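Local coordinates for angiotensin-converting enzyme (Anopheles gambiae, PDB 6S1Y), which probably acts as a zinc-dependent peptidase of the angiotensin-converting enzyme family, cleaving short peptides near their carboxyl end, at residues Y497-S500 and Y501-F505; M567-D570 and A571-Y575; F353-H356 and H357-H361; A490-E493 and Y494-F498; D208-I211 and E212-P216. All coordinates share one frame; numbering follows the deposited sequence. Where two conformers were deposited one is given.

Contact 1 (Y497-S500 and Y501-F505). With KSN ((2~{S})-2-[[(4~{S})-4-azanyl-5-oxidanyl-5-oxidanylidene-pentanoyl]amino]pentanedioic acid), chain H.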
# COMPACT_ATOMS: atom_id res chain seq x y z
N TYR A 497 -0.93 -0.98 -4.97
CA TYR A 497 -2.01 -0.99 -3.98
C TYR A 497 -3.38 -0.93 -4.66
O TYR A 497 -4.33 -1.56 -4.21
CB TYR A 497 -1.83 0.16 -2.99
CG TYR A 497 -0.48 0.15 -2.28
CD1 TYR A 497 -0.24 -0.69 -1.18
CD2 TYR A 497 0.55 0.98 -2.70
CE1 TYR A 497 0.99 -0.70 -0.54
CE2 TYR A 497 1.79 0.96 -2.08
CZ TYR A 497 2.00 0.12 -1.00
OH TYR A 497 3.22 0.13 -0.36
N PHE A 498 -3.48 -0.23 -5.79
CA PHE A 498 -4.71 -0.28 -6.57
C PHE A 498 -5.01 -1.70 -7.02
O PHE A 498 -6.13 -2.21 -6.86
CB PHE A 498 -4.58 0.66 -7.79
CG PHE A 498 -5.83 0.73 -8.63
CD1 PHE A 498 -6.11 -0.24 -9.58
CD2 PHE A 498 -6.73 1.77 -8.46
CE1 PHE A 498 -7.27 -0.18 -10.35
CE2 PHE A 498 -7.88 1.84 -9.22
CZ PHE A 498 -8.15 0.86 -10.17
N VAL A 499 -4.02 -2.37 -7.61
CA VAL A 499 -4.21 -3.74 -8.06
C VAL A 499 -4.58 -4.63 -6.88
O VAL A 499 -5.53 -5.43 -6.95
CB VAL A 499 -2.95 -4.24 -8.78
CG1 VAL A 499 -3.08 -5.68 -9.20
CG2 VAL A 499 -2.71 -3.40 -10.01
N SER A 500 -3.85 -4.50 -5.77
CA SER A 500 -4.18 -5.27 -4.57
C SER A 500 -5.63 -5.10 -4.15
O SER A 500 -6.30 -6.06 -3.78
CB SER A 500 -3.28 -4.83 -3.42
OG SER A 500 -3.77 -5.40 -2.22
N TYR A 501 -6.12 -3.86 -4.13
CA TYR A 501 -7.47 -3.61 -3.62
C TYR A 501 -8.54 -4.19 -4.54
O TYR A 501 -9.63 -4.52 -4.06
CB TYR A 501 -7.67 -2.12 -3.36
CG TYR A 501 -7.31 -1.74 -1.94
CD1 TYR A 501 -6.00 -1.89 -1.48
CD2 TYR A 501 -8.27 -1.28 -1.05
CE1 TYR A 501 -5.66 -1.57 -0.18
CE2 TYR A 501 -7.92 -0.95 0.27
CZ TYR A 501 -6.62 -1.12 0.70
OH TYR A 501 -6.27 -0.81 1.98
N VAL A 502 -8.23 -4.39 -5.82
CA VAL A 502 -9.13 -5.15 -6.69
C VAL A 502 -8.97 -6.66 -6.46
O VAL A 502 -9.93 -7.37 -6.13
CB VAL A 502 -8.88 -4.80 -8.16
CG1 VAL A 502 -9.81 -5.64 -9.06
CG2 VAL A 502 -9.05 -3.31 -8.41
N ILE A 503 -7.76 -7.19 -6.68
CA ILE A 503 -7.62 -8.65 -6.72
C ILE A 503 -7.79 -9.27 -5.35
O ILE A 503 -8.17 -10.44 -5.25
CB ILE A 503 -6.26 -9.11 -7.32
CG1 ILE A 503 -5.10 -8.77 -6.38
CG2 ILE A 503 -6.06 -8.49 -8.67
CD1 ILE A 503 -3.76 -9.10 -6.98
N GLN A 504 -7.51 -8.53 -4.28
CA GLN A 504 -7.68 -9.15 -2.97
C GLN A 504 -9.11 -9.64 -2.77
O GLN A 504 -9.33 -10.58 -2.00
CB GLN A 504 -7.27 -8.20 -1.85
CG GLN A 504 -8.23 -7.05 -1.55
CD GLN A 504 -7.67 -6.11 -0.46
OE1 GLN A 504 -8.26 -5.95 0.59
NE2 GLN A 504 -6.53 -5.50 -0.74
N PHE A 505 -10.09 -9.03 -3.44
CA PHE A 505 -11.45 -9.53 -3.28
C PHE A 505 -11.68 -10.78 -4.14
O PHE A 505 -12.50 -11.63 -3.79
CB PHE A 505 -12.47 -8.43 -3.60
CG PHE A 505 -12.46 -7.30 -2.59
CD1 PHE A 505 -11.61 -6.21 -2.74
CD2 PHE A 505 -13.27 -7.35 -1.47
CE1 PHE A 505 -11.58 -5.19 -1.79
CE2 PHE A 505 -13.24 -6.34 -0.51
CZ PHE A 505 -12.39 -5.27 -0.68
C10 KSN H . 8.16 -0.11 1.29
C13 KSN H . 3.94 -1.66 2.47
C17 KSN H . -0.28 3.33 2.78
C02 KSN H . -0.64 1.84 2.77
C03 KSN H . 0.54 0.87 2.67
C04 KSN H . 1.91 1.40 3.08
C05 KSN H . 2.59 0.65 4.26
C07 KSN H . 4.53 -0.27 2.81
C08 KSN H . 6.05 -0.23 2.81
C09 KSN H . 6.66 -0.44 1.41
N01 KSN H . -1.55 1.54 1.66
N06 KSN H . 3.86 -0.08 4.10
O11 KSN H . 8.71 0.62 2.17
O12 KSN H . 8.85 -0.55 0.31
O14 KSN H . 3.79 -2.49 3.40
O15 KSN H . 3.57 -1.96 1.32
O16 KSN H . 2.11 0.72 5.35
O18 KSN H . -0.02 3.86 3.89
O19 KSN H . -0.25 4.06 1.76
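Buried in helix 495-514, which forms part of the zinc peptidase's ligand pocket, two successive turns meet through Ser500 and Gln504 and through Tyr497 and Tyr501. The main-chain frame is ordinary: Ile503 N donates to Val499 O over 2.9 Å and Gln504 N to Ser500 O over 2.8 Å. What distinguishes these turns is the return of the Gln504 side chain to its own helix. With CG lodged between its backbone N and carbonyl carbon (chi1 74°), the chain, extended beyond CG, is directed along the helix toward Ser500, so that Gln504 NE2 makes weak hydrogen bonds to Ser500 O and Ser500 OG, each at 3.1 Å. The stronger partner of NE2 is Asp389 on helix 381-395. NE2 also stands above one face of the Tyr501 ring, offset toward the rim, while that ring's edge meets the preceding turn, Tyr501 CD1 lying 3.2 Å from Tyr497 O. On the apolar flank Phe498 and Val502 point the same way, Phe498 CE1 being 4.1 Å from Val502 CG2; Val499 and Ile503 meet at an oblique angle. Tyr497 faces the ligand. Tyr497 OH gives a hydrogen bond to KSN O15 at 2.7 Å, in the plane of the ring, and the amine N01 of KSN lies over one ring face, 3.8 Å from Tyr497 CD1. Since O15 also binds zinc, the phenol and the metal draw on the same carboxylate oxygen, consistent with polarisation of that group; Gln504, held chiefly by Asp389, ties the same helix to the one that supplies a zinc ligand.

Contact 2 (M567-D570 and A571-Y575)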
# COMPACT_ATOMS: atom_id res chain seq x y z
N MET A 567 -7.53 -9.94 -13.66
CA MET A 567 -8.05 -9.00 -12.68
C MET A 567 -9.45 -8.56 -13.09
O MET A 567 -9.70 -8.22 -14.25
CB MET A 567 -7.11 -7.79 -12.59
CG MET A 567 -7.64 -6.60 -11.82
SD MET A 567 -6.37 -5.30 -11.69
CE MET A 567 -6.67 -4.36 -13.20
N SER A 568 -10.37 -8.59 -12.13
CA SER A 568 -11.75 -8.24 -12.40
C SER A 568 -12.33 -7.58 -11.16
O SER A 568 -12.08 -8.03 -10.04
CB SER A 568 -12.60 -9.45 -12.77
OG SER A 568 -13.96 -9.07 -12.86
N ALA A 569 -13.09 -6.50 -11.38
CA ALA A 569 -13.79 -5.81 -10.31
C ALA A 569 -15.09 -6.50 -9.89
O ALA A 569 -15.79 -5.96 -9.03
CB ALA A 569 -14.11 -4.38 -10.72
N ASP A 570 -15.42 -7.65 -10.49
CA ASP A 570 -16.65 -8.35 -10.15
C ASP A 570 -16.73 -8.61 -8.66
O ASP A 570 -17.74 -8.30 -8.01
CB ASP A 570 -16.71 -9.67 -10.95
CG ASP A 570 -17.92 -10.55 -10.60
OD1 ASP A 570 -18.86 -10.07 -9.93
OD2 ASP A 570 -17.91 -11.73 -11.03
N ALA A 571 -15.65 -9.15 -8.08
CA ALA A 571 -15.66 -9.55 -6.68
C ALA A 571 -15.90 -8.36 -5.76
O ALA A 571 -16.74 -8.41 -4.86
CB ALA A 571 -14.34 -10.25 -6.32
N ILE A 572 -15.18 -7.26 -5.99
CA ILE A 572 -15.30 -6.12 -5.09
C ILE A 572 -16.63 -5.40 -5.27
O ILE A 572 -17.20 -4.90 -4.30
CB ILE A 572 -14.10 -5.15 -5.26
CG1 ILE A 572 -14.16 -4.08 -4.17
CG2 ILE A 572 -14.09 -4.50 -6.62
CD1 ILE A 572 -13.03 -3.05 -4.23
N LEU A 573 -17.17 -5.35 -6.49
CA LEU A 573 -18.52 -4.80 -6.65
C LEU A 573 -19.57 -5.66 -5.97
O LEU A 573 -20.54 -5.13 -5.42
CB LEU A 573 -18.87 -4.65 -8.14
CG LEU A 573 -18.02 -3.60 -8.87
CD1 LEU A 573 -18.29 -3.62 -10.39
CD2 LEU A 573 -18.30 -2.23 -8.29
N GLU A 574 -19.40 -6.99 -5.96
CA GLU A 574 -20.32 -7.85 -5.21
C GLU A 574 -20.20 -7.59 -3.71
O GLU A 574 -21.21 -7.56 -3.00
CB GLU A 574 -20.04 -9.33 -5.51
CG GLU A 574 -20.97 -10.32 -4.77
CD GLU A 574 -20.60 -11.80 -4.98
OE1 GLU A 574 -19.77 -12.13 -5.87
OE2 GLU A 574 -21.16 -12.65 -4.23
N TYR A 575 -18.96 -7.43 -3.23
CA TYR A 575 -18.73 -7.23 -1.80
C TYR A 575 -19.49 -6.01 -1.30
O TYR A 575 -20.12 -6.04 -0.24
CB TYR A 575 -17.22 -7.08 -1.55
CG TYR A 575 -16.82 -6.97 -0.10
CD1 TYR A 575 -16.81 -5.74 0.54
CD2 TYR A 575 -16.40 -8.09 0.60
CE1 TYR A 575 -16.42 -5.62 1.87
CE2 TYR A 575 -16.01 -7.99 1.95
CZ TYR A 575 -16.02 -6.74 2.57
OH TYR A 575 -15.64 -6.60 3.87
O HOH W 1 -12.53 -7.44 -7.42
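Ala569 meets Ile572 and Leu573 in the first turn of helix 570-575, and the torsions of those two residues decide how they meet its carbonyl. In Ile572 the CG1 branch is anti to the backbone N (chi1 -172°), which places CG2 between N and the carbonyl carbon; Ile572 CG2 thereby comes to 3.3 Å from Ala569 O and 4.1 Å from Ala569 CB, whereas CD1 on the extended branch runs away from the turn. Leu573 uses a different rotamer, its CG beside the backbone N (chi1 -67°), and this sets Leu573 CG 3.3 Å from Ala569 O and CD1 4.3 Å from Ala569 CB. Both branches touch Ala569 O, which also accepts from Leu573 N at 3.0 Å in a nearly straight bond. Just before the helix, Ser568 OG accepts from Asp570 N at 3.1 Å, a capping bond that satisfies an amide of the first turn. A water extends this end: it donates to Ser568 O and accepts from Ile572 N, the latter at 3.0 Å. Glu574 is extended and carries its carboxylate to Tyr518, its main polar partner. The turn is wedged between two long helices: Met567, Ala571 and Ile572 rest on helix 495-514, with Tyr575 and Phe505 meeting edge-to-face, while Leu573 lies against Gln213, Ile214 and Leu217 of helix 203-233.

Contact 3 (F353-H356 and H357-H361). With ZN (zinc ion), chain G; KSN ((2~{S})-2-[[(4~{S})-4-azanyl-5-oxidanyl-5-oxidanylidene-pentanoyl]amino]pentanedioic acid), chain H.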
# COMPACT_ATOMS: atom_id res chain seq x y z
N PHE A 353 -4.71 -4.09 11.57
CA PHE A 353 -4.77 -4.47 10.16
C PHE A 353 -3.43 -4.24 9.47
O PHE A 353 -3.05 -5.01 8.59
CB PHE A 353 -5.88 -3.69 9.42
CG PHE A 353 -7.25 -4.03 9.90
CD1 PHE A 353 -7.65 -5.36 10.00
CD2 PHE A 353 -8.12 -3.03 10.32
CE1 PHE A 353 -8.90 -5.68 10.49
CE2 PHE A 353 -9.37 -3.35 10.81
CZ PHE A 353 -9.77 -4.67 10.90
N VAL A 354 -2.72 -3.15 9.81
CA VAL A 354 -1.38 -2.98 9.25
C VAL A 354 -0.51 -4.18 9.61
O VAL A 354 0.23 -4.70 8.76
CB VAL A 354 -0.76 -1.65 9.73
CG1 VAL A 354 0.70 -1.59 9.32
CG2 VAL A 354 -1.52 -0.44 9.16
N VAL A 355 -0.60 -4.65 10.86
CA VAL A 355 0.15 -5.84 11.27
C VAL A 355 -0.06 -6.96 10.27
O VAL A 355 0.90 -7.53 9.74
CB VAL A 355 -0.24 -6.25 12.70
CG1 VAL A 355 0.28 -7.63 13.06
CG2 VAL A 355 0.30 -5.22 13.71
N HIS A 356 -1.32 -7.27 9.98
CA HIS A 356 -1.62 -8.33 9.03
C HIS A 356 -1.10 -8.02 7.63
O HIS A 356 -0.56 -8.91 6.96
CB HIS A 356 -3.13 -8.57 8.97
CG HIS A 356 -3.66 -9.26 10.18
ND1 HIS A 356 -3.95 -8.59 11.35
CD2 HIS A 356 -3.94 -10.56 10.42
CE1 HIS A 356 -4.39 -9.45 12.25
NE2 HIS A 356 -4.39 -10.65 11.71
N HIS A 357 -1.27 -6.78 7.15
CA HIS A 357 -0.73 -6.42 5.84
C HIS A 357 0.75 -6.79 5.76
O HIS A 357 1.20 -7.44 4.81
CB HIS A 357 -0.92 -4.92 5.56
CG HIS A 357 -0.27 -4.45 4.30
ND1 HIS A 357 -0.91 -4.46 3.08
CD2 HIS A 357 0.98 -3.96 4.07
CE1 HIS A 357 -0.08 -4.00 2.15
NE2 HIS A 357 1.06 -3.69 2.72
N GLU A 358 1.52 -6.36 6.76
CA GLU A 358 2.96 -6.60 6.76
C GLU A 358 3.29 -8.09 6.92
O GLU A 358 4.18 -8.61 6.24
CB GLU A 358 3.61 -5.78 7.88
CG GLU A 358 3.41 -4.27 7.76
CD GLU A 358 3.94 -3.69 6.45
OE1 GLU A 358 4.85 -4.30 5.86
OE2 GLU A 358 3.43 -2.63 6.01
N LEU A 359 2.56 -8.80 7.79
CA LEU A 359 2.83 -10.23 7.96
C LEU A 359 2.50 -11.00 6.70
O LEU A 359 3.03 -12.10 6.52
CB LEU A 359 2.04 -10.83 9.13
CG LEU A 359 2.53 -10.51 10.54
CD1 LEU A 359 1.51 -10.94 11.60
CD2 LEU A 359 3.88 -11.17 10.80
N GLY A 360 1.63 -10.45 5.85
CA GLY A 360 1.38 -11.08 4.57
C GLY A 360 2.58 -10.99 3.65
O GLY A 360 2.87 -11.93 2.90
N HIS A 361 3.28 -9.85 3.68
CA HIS A 361 4.56 -9.73 2.98
C HIS A 361 5.54 -10.79 3.50
O HIS A 361 6.16 -11.52 2.72
CB HIS A 361 5.16 -8.32 3.18
CG HIS A 361 4.51 -7.22 2.38
ND1 HIS A 361 4.30 -7.31 1.02
CD2 HIS A 361 4.10 -5.98 2.74
CE1 HIS A 361 3.76 -6.18 0.59
NE2 HIS A 361 3.63 -5.36 1.61
ZN ZN G . 2.66 -3.61 1.52
C10 KSN H . 8.16 -0.11 1.29
C13 KSN H . 3.94 -1.66 2.47
C17 KSN H . -0.28 3.33 2.78
C02 KSN H . -0.64 1.84 2.77
C03 KSN H . 0.54 0.87 2.67
C04 KSN H . 1.91 1.40 3.08
C05 KSN H . 2.59 0.65 4.26
C07 KSN H . 4.53 -0.27 2.81
C08 KSN H . 6.05 -0.23 2.81
C09 KSN H . 6.66 -0.44 1.41
N01 KSN H . -1.55 1.54 1.66
N06 KSN H . 3.86 -0.08 4.10
O11 KSN H . 8.71 0.62 2.17
O12 KSN H . 8.85 -0.55 0.31
O14 KSN H . 3.79 -2.49 3.40
O15 KSN H . 3.57 -1.96 1.32
O16 KSN H . 2.11 0.72 5.35
O18 KSN H . -0.02 3.86 3.89
O19 KSN H . -0.25 4.06 1.76
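KSN O14 is approached both by the zinc ion, at 2.5 Å, and by Glu358, whose side chain lies alongside Val354 from the turn before and brings OE2 to 2.6 Å from O14. The same carboxylate's O15 sits closer to the metal, at 1.9 Å, so the ligand chelates it unevenly. His357 NE2 and His361 NE2 each bind zinc at 2.0 Å. His357, Glu358 and His361 form the HExxH motif of zinc peptidases, and Glu385 from helix 381-395 is the third protein ligand. One turn separates the histidines along the helix. His357 reaches the metal with CG anti to its backbone N (chi1 174°), and O14 lies in the plane of its ring, at the edge. In Glu358 a bend at chi2 (-58°) carries the carboxylate to the ligand, where Glu358 OE2 also accepts a weak hydrogen bond from KSN N06 at 3.2 Å. As second-shell partners, Asp389 holds His357 ND1 and His384 holds His361 ND1, which, with the metal bond, would limit the rotation of both rings. Behind the site Val355 CG1 packs on Leu359 CD1 at 3.8 Å. Helix 349-368 meets helix 286-299 through Val355 and Leu359 and helix 381-395 through Phe353 and His356, with strand 329-332 against Glu358 and His361.

Contact 4 (A490-E493 and Y494-F498). With KSN ((2~{S})-2-[[(4~{S})-4-azanyl-5-oxidanyl-5-oxidanylidene-pentanoyl]amino]pentanedioic acid), chain H.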
# COMPACT_ATOMS: atom_id res chain seq x y z
N ALA A 490 9.82 8.42 -1.24
CA ALA A 490 10.66 7.22 -1.24
C ALA A 490 10.67 6.48 -2.57
O ALA A 490 11.22 5.38 -2.65
CB ALA A 490 10.22 6.24 -0.14
N ASP A 491 10.04 7.03 -3.60
CA ASP A 491 10.06 6.41 -4.93
C ASP A 491 9.60 4.96 -4.87
O ASP A 491 10.26 4.05 -5.39
CB ASP A 491 11.46 6.51 -5.55
CG ASP A 491 11.57 5.80 -6.88
OD1 ASP A 491 10.58 5.85 -7.65
OD2 ASP A 491 12.63 5.20 -7.16
N VAL A 492 8.45 4.74 -4.25
CA VAL A 492 7.80 3.43 -4.24
C VAL A 492 6.58 3.53 -5.15
O VAL A 492 5.69 4.35 -4.91
CB VAL A 492 7.40 2.99 -2.82
CG1 VAL A 492 6.66 1.69 -2.89
CG2 VAL A 492 8.64 2.89 -1.92
N GLU A 493 6.57 2.71 -6.20
CA GLU A 493 5.40 2.59 -7.08
C GLU A 493 4.14 2.37 -6.25
O GLU A 493 4.17 1.67 -5.23
CB GLU A 493 5.65 1.42 -8.04
CG GLU A 493 4.67 1.30 -9.16
CD GLU A 493 3.61 0.26 -8.90
OE1 GLU A 493 3.38 -0.08 -7.73
OE2 GLU A 493 3.00 -0.20 -9.88
N TYR A 494 3.03 3.00 -6.66
CA TYR A 494 1.80 2.92 -5.86
C TYR A 494 0.68 2.14 -6.53
O TYR A 494 -0.28 1.75 -5.85
CB TYR A 494 1.28 4.32 -5.50
CG TYR A 494 0.55 4.38 -4.16
CD1 TYR A 494 1.26 4.41 -2.97
CD2 TYR A 494 -0.84 4.43 -4.09
CE1 TYR A 494 0.61 4.48 -1.76
CE2 TYR A 494 -1.49 4.51 -2.89
CZ TYR A 494 -0.76 4.52 -1.73
OH TYR A 494 -1.44 4.59 -0.54
N LEU A 495 0.76 1.89 -7.84
CA LEU A 495 -0.28 1.10 -8.49
C LEU A 495 -0.40 -0.29 -7.88
O LEU A 495 -1.48 -0.89 -7.94
CB LEU A 495 -0.01 1.01 -9.99
CG LEU A 495 -1.22 0.43 -10.75
CD1 LEU A 495 -2.24 1.52 -11.01
CD2 LEU A 495 -0.79 -0.23 -12.05
N ARG A 496 0.67 -0.82 -7.30
CA ARG A 496 0.58 -2.09 -6.57
C ARG A 496 -0.63 -2.11 -5.63
O ARG A 496 -1.28 -3.16 -5.47
CB ARG A 496 1.86 -2.33 -5.76
CG ARG A 496 2.24 -1.19 -4.81
CD ARG A 496 3.64 -1.38 -4.22
NE ARG A 496 4.70 -1.33 -5.22
CZ ARG A 496 5.98 -1.57 -4.95
NH1 ARG A 496 6.35 -1.85 -3.72
NH2 ARG A 496 6.90 -1.53 -5.92
N TYR A 497 -0.93 -0.98 -4.97
CA TYR A 497 -2.01 -0.99 -3.98
C TYR A 497 -3.38 -0.93 -4.66
O TYR A 497 -4.33 -1.56 -4.21
CB TYR A 497 -1.83 0.16 -2.99
CG TYR A 497 -0.48 0.15 -2.28
CD1 TYR A 497 -0.24 -0.69 -1.18
CD2 TYR A 497 0.55 0.98 -2.70
CE1 TYR A 497 0.99 -0.70 -0.54
CE2 TYR A 497 1.79 0.96 -2.08
CZ TYR A 497 2.00 0.12 -1.00
OH TYR A 497 3.22 0.13 -0.36
N PHE A 498 -3.48 -0.23 -5.79
CA PHE A 498 -4.71 -0.28 -6.57
C PHE A 498 -5.01 -1.70 -7.02
O PHE A 498 -6.13 -2.21 -6.86
CB PHE A 498 -4.58 0.66 -7.79
CG PHE A 498 -5.83 0.73 -8.63
CD1 PHE A 498 -6.11 -0.24 -9.58
CD2 PHE A 498 -6.73 1.77 -8.46
CE1 PHE A 498 -7.27 -0.18 -10.35
CE2 PHE A 498 -7.88 1.84 -9.22
CZ PHE A 498 -8.15 0.86 -10.17
C10 KSN H . 8.16 -0.11 1.29
C13 KSN H . 3.94 -1.66 2.47
C17 KSN H . -0.28 3.33 2.78
C02 KSN H . -0.64 1.84 2.77
C03 KSN H . 0.54 0.87 2.67
C04 KSN H . 1.91 1.40 3.08
C05 KSN H . 2.59 0.65 4.26
C07 KSN H . 4.53 -0.27 2.81
C08 KSN H . 6.05 -0.23 2.81
C09 KSN H . 6.66 -0.44 1.41
N01 KSN H . -1.55 1.54 1.66
N06 KSN H . 3.86 -0.08 4.10
O11 KSN H . 8.71 0.62 2.17
O12 KSN H . 8.85 -0.55 0.31
O14 KSN H . 3.79 -2.49 3.40
O15 KSN H . 3.57 -1.96 1.32
O16 KSN H . 2.11 0.72 5.35
O18 KSN H . -0.02 3.86 3.89
O19 KSN H . -0.25 4.06 1.76
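The guanidinium of Arg496 carries Val492 CG1 on one face, 3.6 Å above its plane and toward the rim, and has Glu493 OE1 at its edge, in plane. Two tyrosine rings continue this series of flat groups. Tyr497 takes Arg496 CG over one face, and its own CD2 stands 3.5 Å above the centre of the Tyr494 ring. At the edge of Tyr494, in plane, lies KSN O19, to which Tyr494 OH donates a hydrogen bond of 2.6 Å. Glu493, which precedes the turn leading into helix 495-514, organises that turn. A bend at chi2 (-100°) swings its carboxylate over the new helix end, where Glu493 OE1 accepts from Arg496 N at 2.8 Å, a capping bond on the syn side, tilted out of the carboxylate plane. Arg496 NE reaches Glu493 OE1 at 3.1 Å on the anti side and from the opposite face of the carboxylate, forming a salt bridge; the carboxylate and guanidinium planes are turned 52° apart. The other oxygen, Glu493 OE2, touches Leu495 CB at 3.2 Å and is hydrogen-bonded to Tyr198. Asp439 of helix 431-447 accepts from the amides of both Tyr494 and Leu495, adding a second acid at this helix start. Upstream, a Schellman motif at Asp491 ends helix 486-489. One carboxylate oxygen thus serves a helix amide and a side-chain cation together. Two acids at the positive end of the helix dipole would probably be stabilised in their charged form, and this turn carries Tyr494, whose OH meets the C17 carboxylate of KSN.

Contact 5 (D208-I211 and E212-P216)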
# COMPACT_ATOMS: atom_id res chain seq x y z
N ASP A 208 -8.12 2.03 -15.77
CA ASP A 208 -9.17 3.00 -16.08
C ASP A 208 -10.55 2.33 -16.07
O ASP A 208 -11.52 2.91 -15.57
CB ASP A 208 -8.92 3.63 -17.45
CG ASP A 208 -7.64 4.47 -17.51
OD1 ASP A 208 -7.01 4.76 -16.46
OD2 ASP A 208 -7.26 4.85 -18.64
N ASP A 209 -10.66 1.12 -16.60
CA ASP A 209 -11.97 0.48 -16.62
C ASP A 209 -12.45 0.15 -15.21
O ASP A 209 -13.65 0.24 -14.92
CB ASP A 209 -11.94 -0.79 -17.45
CG ASP A 209 -11.72 -0.52 -18.92
OD1 ASP A 209 -11.80 0.66 -19.34
OD2 ASP A 209 -11.46 -1.51 -19.64
N VAL A 210 -11.55 -0.25 -14.31
CA VAL A 210 -11.98 -0.53 -12.94
C VAL A 210 -12.43 0.76 -12.25
O VAL A 210 -13.44 0.78 -11.54
CB VAL A 210 -10.88 -1.25 -12.15
CG1 VAL A 210 -11.25 -1.33 -10.70
CG2 VAL A 210 -10.64 -2.65 -12.75
N ILE A 211 -11.70 1.85 -12.46
CA ILE A 211 -12.07 3.12 -11.85
C ILE A 211 -13.48 3.53 -12.28
O ILE A 211 -14.27 4.02 -11.47
CB ILE A 211 -11.06 4.22 -12.19
CG1 ILE A 211 -9.90 4.20 -11.20
CG2 ILE A 211 -11.72 5.59 -12.15
CD1 ILE A 211 -10.29 4.61 -9.75
N GLU A 212 -13.81 3.32 -13.56
CA GLU A 212 -15.14 3.71 -14.02
C GLU A 212 -16.23 2.82 -13.44
O GLU A 212 -17.35 3.30 -13.22
CB GLU A 212 -15.20 3.70 -15.55
CG GLU A 212 -16.53 4.21 -16.13
CD GLU A 212 -16.96 5.58 -15.58
OE1 GLU A 212 -16.08 6.43 -15.24
OE2 GLU A 212 -18.18 5.79 -15.47
N GLN A 213 -15.94 1.54 -13.18
CA GLN A 213 -16.94 0.67 -12.57
C GLN A 213 -17.14 0.99 -11.10
O GLN A 213 -18.24 0.85 -10.57
CB GLN A 213 -16.56 -0.79 -12.71
CG GLN A 213 -16.43 -1.30 -14.13
CD GLN A 213 -15.95 -2.73 -14.15
OE1 GLN A 213 -16.72 -3.65 -13.88
NE2 GLN A 213 -14.67 -2.92 -14.42
N ILE A 214 -16.06 1.38 -10.42
CA ILE A 214 -16.10 1.79 -9.01
C ILE A 214 -16.81 3.14 -8.83
O ILE A 214 -17.50 3.35 -7.83
CB ILE A 214 -14.64 1.82 -8.52
CG1 ILE A 214 -14.13 0.38 -8.40
CG2 ILE A 214 -14.47 2.58 -7.23
CD1 ILE A 214 -15.04 -0.50 -7.64
N ARG A 215 -16.68 4.04 -9.80
CA ARG A 215 -17.08 5.44 -9.60
C ARG A 215 -18.50 5.61 -9.08
O ARG A 215 -18.69 6.39 -8.14
CB ARG A 215 -16.87 6.21 -10.91
CG ARG A 215 -17.19 7.70 -10.82
CD ARG A 215 -17.28 8.40 -12.22
NE ARG A 215 -18.19 7.67 -13.11
CZ ARG A 215 -19.52 7.70 -13.01
NH1 ARG A 215 -20.26 6.98 -13.85
NH2 ARG A 215 -20.11 8.43 -12.08
N PRO A 216 -19.52 4.94 -9.61
CA PRO A 216 -20.88 5.23 -9.11
C PRO A 216 -21.02 4.89 -7.65
O PRO A 216 -21.68 5.61 -6.89
CB PRO A 216 -21.79 4.36 -10.00
CG PRO A 216 -20.96 4.05 -11.21
CD PRO A 216 -19.54 3.93 -10.68
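Val210 and Ile214, one turn apart on the long helix 203-233, form the tight side of this contact. Their side chains point the same way, with Val210 CG1 4.1 Å from Ile214 CG1, and Ile214 CG1 also presses on Val210 O at 3.2 Å. This buried stripe faces two other helices: Val210 and Ile211 rest on Phe498 of helix 495-514, and Ile214 on Leu573 of helix 570-575. Beneath it, Ile214 N donates to Val210 O over 2.9 Å at 160°; Arg215 N meets Ile211 O at the same length but at only 129°, a weak bond, and the helix then kinks at Pro216, whose ring nitrogen makes no bond to the preceding turn.

The outward side is looser and polar. Asp209, Glu212 and Gln213 are exposed there, though Gln213 also rests on Leu573. Gln213, with CG beside its backbone N (chi1 -62°) and the chain extended, sends NE2 back for a weak hydrogen bond to Asp209 O at 3.4 Å. The Asp209 carboxylate is hydrogen-bonded to Gln205, and that of Asp208 to Tyr436. Arg215 forms salt bridges with Glu219 through NH2 and, within its own turn, with Glu212. Both Glu212 and Arg215 touch a neighbouring molecule in the crystal, which may influence their pose. Arg215 grips side-on: NH1 at 2.9 Å and NE at 3.0 Å both donate to Glu212 OE2, from the same face of the carboxylate and in the guanidinium plane.

In the fold
Helix 495-514 joins four of the five contacts. Contact 4 covers the start of this helix and the loop before it, and overlaps contact 1 at Tyr497 and Phe498, their centres 12 Å apart. Contact 3 faces them across the ligand: its centre is 15 Å from that of contact 1 and 16 Å from that of contact 4. All three touch KSN, although the nearest atoms of contact 3 remain about 4 Å from each of the other two. On the side away from zinc, contacts 2 and 5 pack against contact 1, Phe505 CE1 meeting Ile572 CD1 at 3.6 Å and Val502 CG2 meeting Val210 CG1 at 3.7 Å. They also touch each other, Leu573 CD2 to Ile214 CD1 at 3.7 Å. Contacts 3 and 5 lie farthest apart, with centres 27 Å apart.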